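Local coordinates for metallo-beta-lactamase (Simiduia agarivorans, PDB 6MFI), which probably hydrolyses beta-lactam antibiotics as a B3-type metallo-beta-lactamase, using a pair of zinc ions bound in its active site, at residues A[81-86]-A[119-124]; A[65-70]-A[76-81]. One frame throughout, in Å; residues are numbered along the deposited sequence. Where two conformers were deposited one is given.

Contact 1. Residues A[81-86]-A[119-124]; sequences GTDRGA and MASLQS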
loop_
_atom_site.group_PDB
_atom_site.type_symbol
_atom_site.label_atom_id
_atom_site.label_comp_id
_atom_site.label_asym_id
_atom_site.label_seq_id
_atom_site.Cartn_x
_atom_site.Cartn_y
_atom_site.Cartn_z
ATOM N N GLY A 81 7.617 -0.257 4.089
ATOM C CA GLY A 81 8.731 -0.871 3.404
ATOM C C GLY A 81 9.393 -1.901 4.307
ATOM O O GLY A 81 8.861 -2.307 5.340
ATOM N N THR A 82 10.584 -2.323 3.894
ATOM C CA THR A 82 11.360 -3.243 4.712
ATOM C C THR A 82 11.892 -2.517 5.946
ATOM O O THR A 82 11.703 -1.310 6.125
ATOM C CB THR A 82 12.508 -3.845 3.903
ATOM O OG1 THR A 82 13.442 -2.815 3.557
ATOM C CG2 THR A 82 11.984 -4.493 2.630
ATOM N N ASP A 83 12.573 -3.269 6.815
ATOM C CA ASP A 83 13.246 -2.642 7.946
ATOM C C ASP A 83 14.317 -1.669 7.475
ATOM O O ASP A 83 14.625 -0.695 8.171
ATOM C CB ASP A 83 13.854 -3.707 8.859
ATOM C CG ASP A 83 13.955 -3.250 10.302
ATOM O OD1 ASP A 83 13.120 -2.423 10.726
ATOM O OD2 ASP A 83 14.870 -3.717 11.012
ATOM N N ARG A 84 14.886 -1.912 6.294
ATOM C CA ARG A 84 15.846 -0.983 5.714
ATOM C C ARG A 84 15.144 0.155 4.982
ATOM O O ARG A 84 15.625 1.294 4.993
ATOM C CB ARG A 84 16.788 -1.731 4.770
ATOM C CG ARG A 84 18.040 -0.963 4.395
ATOM C CD ARG A 84 18.605 -0.196 5.582
ATOM N NE ARG A 84 19.484 0.898 5.174
ATOM C CZ ARG A 84 19.091 1.985 4.515
ATOM N NH1 ARG A 84 19.979 2.913 4.191
ATOM N NH2 ARG A 84 17.816 2.156 4.187
ATOM N N GLY A 85 14.009 -0.133 4.341
ATOM C CA GLY A 85 13.233 0.909 3.693
ATOM C C GLY A 85 12.565 1.866 4.659
ATOM O O GLY A 85 12.277 3.008 4.282
ATOM N N ALA A 86 12.311 1.426 5.894
ATOM C CA ALA A 86 11.737 2.319 6.894
ATOM C C ALA A 86 12.694 3.449 7.246
ATOM O O ALA A 86 12.257 4.532 7.650
ATOM C CB ALA A 86 11.357 1.532 8.147
ATOM N N MET A 119 7.658 -1.944 9.999
ATOM C CA MET A 119 6.543 -1.306 10.691
ATOM C C MET A 119 6.840 -1.125 12.175
ATOM O O MET A 119 6.470 -0.104 12.766
ATOM C CB MET A 119 5.268 -2.124 10.491
ATOM C CG MET A 119 3.980 -1.353 10.726
ATOM S SD MET A 119 3.876 0.155 9.746
ATOM C CE MET A 119 2.957 -0.431 8.323
ATOM N N ALA A 120 7.512 -2.100 12.791
ATOM C CA ALA A 120 7.805 -2.010 14.218
ATOM C C ALA A 120 8.754 -0.857 14.517
ATOM O O ALA A 120 8.629 -0.197 15.556
ATOM C CB ALA A 120 8.388 -3.328 14.721
ATOM N N SER A 121 9.709 -0.599 13.621
ATOM C CA SER A 121 10.642 0.503 13.833
ATOM C C SER A 121 9.938 1.851 13.732
ATOM O O SER A 121 10.206 2.759 14.526
ATOM C CB SER A 121 11.791 0.418 12.830
ATOM O OG SER A 121 12.543 -0.768 13.015
ATOM N N LEU A 122 9.034 1.999 12.760
ATOM C CA LEU A 122 8.300 3.254 12.622
ATOM C C LEU A 122 7.315 3.443 13.768
ATOM O O LEU A 122 7.099 4.570 14.229
ATOM C CB LEU A 122 7.576 3.292 11.278
ATOM C CG LEU A 122 8.459 3.424 10.037
ATOM C CD1 LEU A 122 7.608 3.625 8.794
ATOM C CD2 LEU A 122 9.448 4.567 10.203
ATOM N N GLN A 123 6.709 2.352 14.242
ATOM C CA GLN A 123 5.786 2.446 15.368
ATOM C C GLN A 123 6.518 2.814 16.652
ATOM O O GLN A 123 5.991 3.566 17.481
ATOM C CB GLN A 123 5.035 1.125 15.536
ATOM C CG GLN A 123 3.837 1.189 16.469
ATOM C CD GLN A 123 4.208 0.973 17.926
ATOM O OE1 GLN A 123 5.230 0.359 18.233
ATOM N NE2 GLN A 123 3.378 1.481 18.830
ATOM N N SER A 124 7.736 2.298 16.832
ATOM C CA SER A 124 8.473 2.553 18.066
ATOM C C SER A 124 8.984 3.987 18.125
ATOM O O SER A 124 8.959 4.616 19.190
ATOM C CB SER A 124 9.634 1.567 18.193
ATOM O OG SER A 124 10.478 1.912 19.278
#
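Ala86 and Leu122 make the apolar part of a junction between two helices of the metallo-beta-lactamase fold, where the capped turn that leads into helix 85-95 meets the start of helix 119-126. The methyl CB of Ala86 points at the neighbouring helix and meets the branch point of leucine, Leu122 CG, at 3.9 Å. The CD2 branch of Leu122 reaches on to the backbone, lying 3.8 Å from Ala86 O. Val89 and Arg90 of helix 85-95 also touch Leu122.

Polar atoms approach at the less buried edge. Asp83 has CG roughly opposite its backbone N (chi1 -152°), which carries the carboxylate over to helix 119-126; OD1 lies 2.9 Å from Ser121 OG, although Ser121 has two conformers and the pairing remains doubtful.

Clear hydrogen bonds shape the turn within 81-86. Ala86 N donates to Thr82 O at 2.8 Å. Thr82 OG1, also hydrogen-bonded to Asp44 OD1, caps the turn: it accepts a weak bond from Arg84 N (3.2 Å) and a straighter one from Gly85 N, 2.9 Å with an N-H...O angle of 156°.

Contact 2. Residues A[65-70]-A[76-81]; sequences AAILIT and VLIDSG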
loop_
_atom_site.group_PDB
_atom_site.type_symbol
_atom_site.label_atom_id
_atom_site.label_comp_id
_atom_site.label_asym_id
_atom_site.label_seq_id
_atom_site.Cartn_x
_atom_site.Cartn_y
_atom_site.Cartn_z
ATOM N N ALA A 65 6.328 1.738 -2.037
ATOM C CA ALA A 65 5.587 2.959 -1.767
ATOM C C ALA A 65 5.236 3.083 -0.289
ATOM O O ALA A 65 4.990 2.090 0.402
ATOM C CB ALA A 65 4.307 3.009 -2.602
ATOM N N ALA A 66 5.223 4.325 0.186
ATOM C CA ALA A 66 4.726 4.673 1.510
ATOM C C ALA A 66 3.984 5.994 1.385
ATOM O O ALA A 66 4.534 6.963 0.855
ATOM C CB ALA A 66 5.861 4.783 2.533
ATOM N N ILE A 67 2.740 6.027 1.853
ATOM C CA ILE A 67 1.846 7.157 1.633
ATOM C C ILE A 67 1.660 7.898 2.949
ATOM O O ILE A 67 1.199 7.315 3.940
ATOM C CB ILE A 67 0.497 6.702 1.058
ATOM C CG1 ILE A 67 0.714 5.836 -0.184
ATOM C CG2 ILE A 67 -0.375 7.904 0.730
ATOM C CD1 ILE A 67 1.533 6.511 -1.264
ATOM N N LEU A 68 2.008 9.182 2.955
ATOM C CA LEU A 68 1.841 10.051 4.112
ATOM C C LEU A 68 0.689 11.013 3.857
ATOM O O LEU A 68 0.676 11.719 2.842
ATOM C CB LEU A 68 3.127 10.829 4.403
ATOM C CG LEU A 68 3.105 11.768 5.612
ATOM C CD1 LEU A 68 3.147 10.985 6.920
ATOM C CD2 LEU A 68 4.254 12.762 5.539
ATOM N N ILE A 69 -0.271 11.038 4.776
ATOM C CA ILE A 69 -1.437 11.910 4.688
ATOM C C ILE A 69 -1.466 12.773 5.940
ATOM O O ILE A 69 -1.628 12.256 7.052
ATOM C CB ILE A 69 -2.739 11.108 4.537
ATOM C CG1 ILE A 69 -2.667 10.218 3.295
ATOM C CG2 ILE A 69 -3.935 12.045 4.455
ATOM C CD1 ILE A 69 -3.447 8.935 3.420
ATOM N N THR A 70 -1.313 14.082 5.760
ATOM C CA THR A 70 -1.157 15.016 6.866
ATOM C C THR A 70 -2.483 15.686 7.204
ATOM O O THR A 70 -3.283 15.990 6.315
ATOM C CB THR A 70 -0.113 16.083 6.531
ATOM O OG1 THR A 70 -0.577 16.876 5.430
ATOM C CG2 THR A 70 1.207 15.430 6.155
ATOM N N VAL A 76 -1.429 10.267 9.048
ATOM C CA VAL A 76 -1.597 8.835 8.836
ATOM C C VAL A 76 -0.545 8.384 7.833
ATOM O O VAL A 76 -0.315 9.051 6.818
ATOM C CB VAL A 76 -3.016 8.493 8.339
ATOM C CG1 VAL A 76 -3.160 6.994 8.132
ATOM C CG2 VAL A 76 -4.059 9.002 9.322
ATOM N N LEU A 77 0.099 7.257 8.124
ATOM C CA LEU A 77 1.154 6.718 7.273
ATOM C C LEU A 77 0.801 5.285 6.909
ATOM O O LEU A 77 0.609 4.447 7.796
ATOM C CB LEU A 77 2.513 6.779 7.974
ATOM C CG LEU A 77 3.697 6.167 7.224
ATOM C CD1 LEU A 77 3.966 6.929 5.939
ATOM C CD2 LEU A 77 4.932 6.147 8.108
ATOM N N ILE A 78 0.712 5.007 5.611
ATOM C CA ILE A 78 0.397 3.675 5.111
ATOM C C ILE A 78 1.684 3.014 4.641
ATOM O O ILE A 78 2.459 3.616 3.885
ATOM C CB ILE A 78 -0.639 3.730 3.977
ATOM C CG1 ILE A 78 -1.749 4.728 4.310
ATOM C CG2 ILE A 78 -1.223 2.347 3.723
ATOM C CD1 ILE A 78 -2.596 5.114 3.119
ATOM N N ASP A 79 1.913 1.782 5.102
ATOM C CA ASP A 79 3.055 0.953 4.723
ATOM C C ASP A 79 4.369 1.510 5.258
ATOM O O ASP A 79 4.495 2.711 5.519
ATOM C CB ASP A 79 3.127 0.785 3.202
ATOM C CG ASP A 79 2.142 -0.243 2.682
ATOM O OD1 ASP A 79 1.570 -0.987 3.506
ATOM O OD2 ASP A 79 1.943 -0.310 1.452
ATOM N N SER A 80 5.356 0.628 5.420
ATOM C CA SER A 80 6.652 0.986 5.972
ATOM C C SER A 80 7.826 0.586 5.095
ATOM O O SER A 80 8.944 1.051 5.345
ATOM C CB SER A 80 6.839 0.335 7.352
ATOM O OG SER A 80 6.964 -1.074 7.226
ATOM N N GLY A 81 7.617 -0.257 4.089
ATOM C CA GLY A 81 8.731 -0.871 3.404
ATOM C C GLY A 81 9.393 -1.901 4.307
ATOM O O GLY A 81 8.861 -2.307 5.340
HETATM O O HOH W 1 4.385 -0.515 0.382
#
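A beta hairpin of strands 67-71 and 74-78 brings Ile67 opposite Ile78 and Ile69 opposite Val76 as antiparallel hydrogen-bonded pairs, with Leu68 and Leu77 as the non-hydrogen-bonded pair between them. Each hydrogen-bonded pair closes a ring of two backbone bonds: Ile78 N to Ile67 O is the straightest (2.9 Å, 171°), and its reciprocal, Ile67 N to Ile78 O, is longer at 3.2 Å.

On the isoleucine and valine face, Ile78 CD1 touches both Ile67 CB (4.0 Å) and Ile69 CD1 (3.9 Å). The opposite face carries the leucines; with CG opposite its backbone N (chi1 176°), Leu77 brings CD1 over Ile67 O at 3.4 Å.

Beyond the paired strands a water donates to both Ala65 O and Asp79 OD2, each at 2.7 Å, bridging the two segments near the zinc site. Tyr210 OH also binds Asp79 OD2, while Ser109 N binds OD1, so the buried carboxylate is gripped at both oxygens, about 4 Å from the side chain of zinc ligand His115.

Strands 56-58 and 103-107 flank the hairpin in its sheet, and the isoleucine and valine face packs on Trp197, Leu178 and Leu180 of the second sheet.

Contact 2 is buried within the seven-stranded sheet, with the second sheet against its isoleucine and valine face, whereas contact 1 is partly buried, farther from the centre of the chain. They follow in series and share Gly81, in the loop between strand 74-78 and helix 85-95. Contact 2 depends on regular backbone hydrogen bonding and branched aliphatic packing between adjacent strands; contact 1 joins two helices through small side-chain contacts, with no clear hydrogen bond between its two segments. Leu122 is one meeting point: its CD1 lies 3.7 Å from Leu77 CD2, so helix 119-126 lies on the leucine face of the hairpin. Ser80 is another, touched by Met119, Ala86 and Leu122.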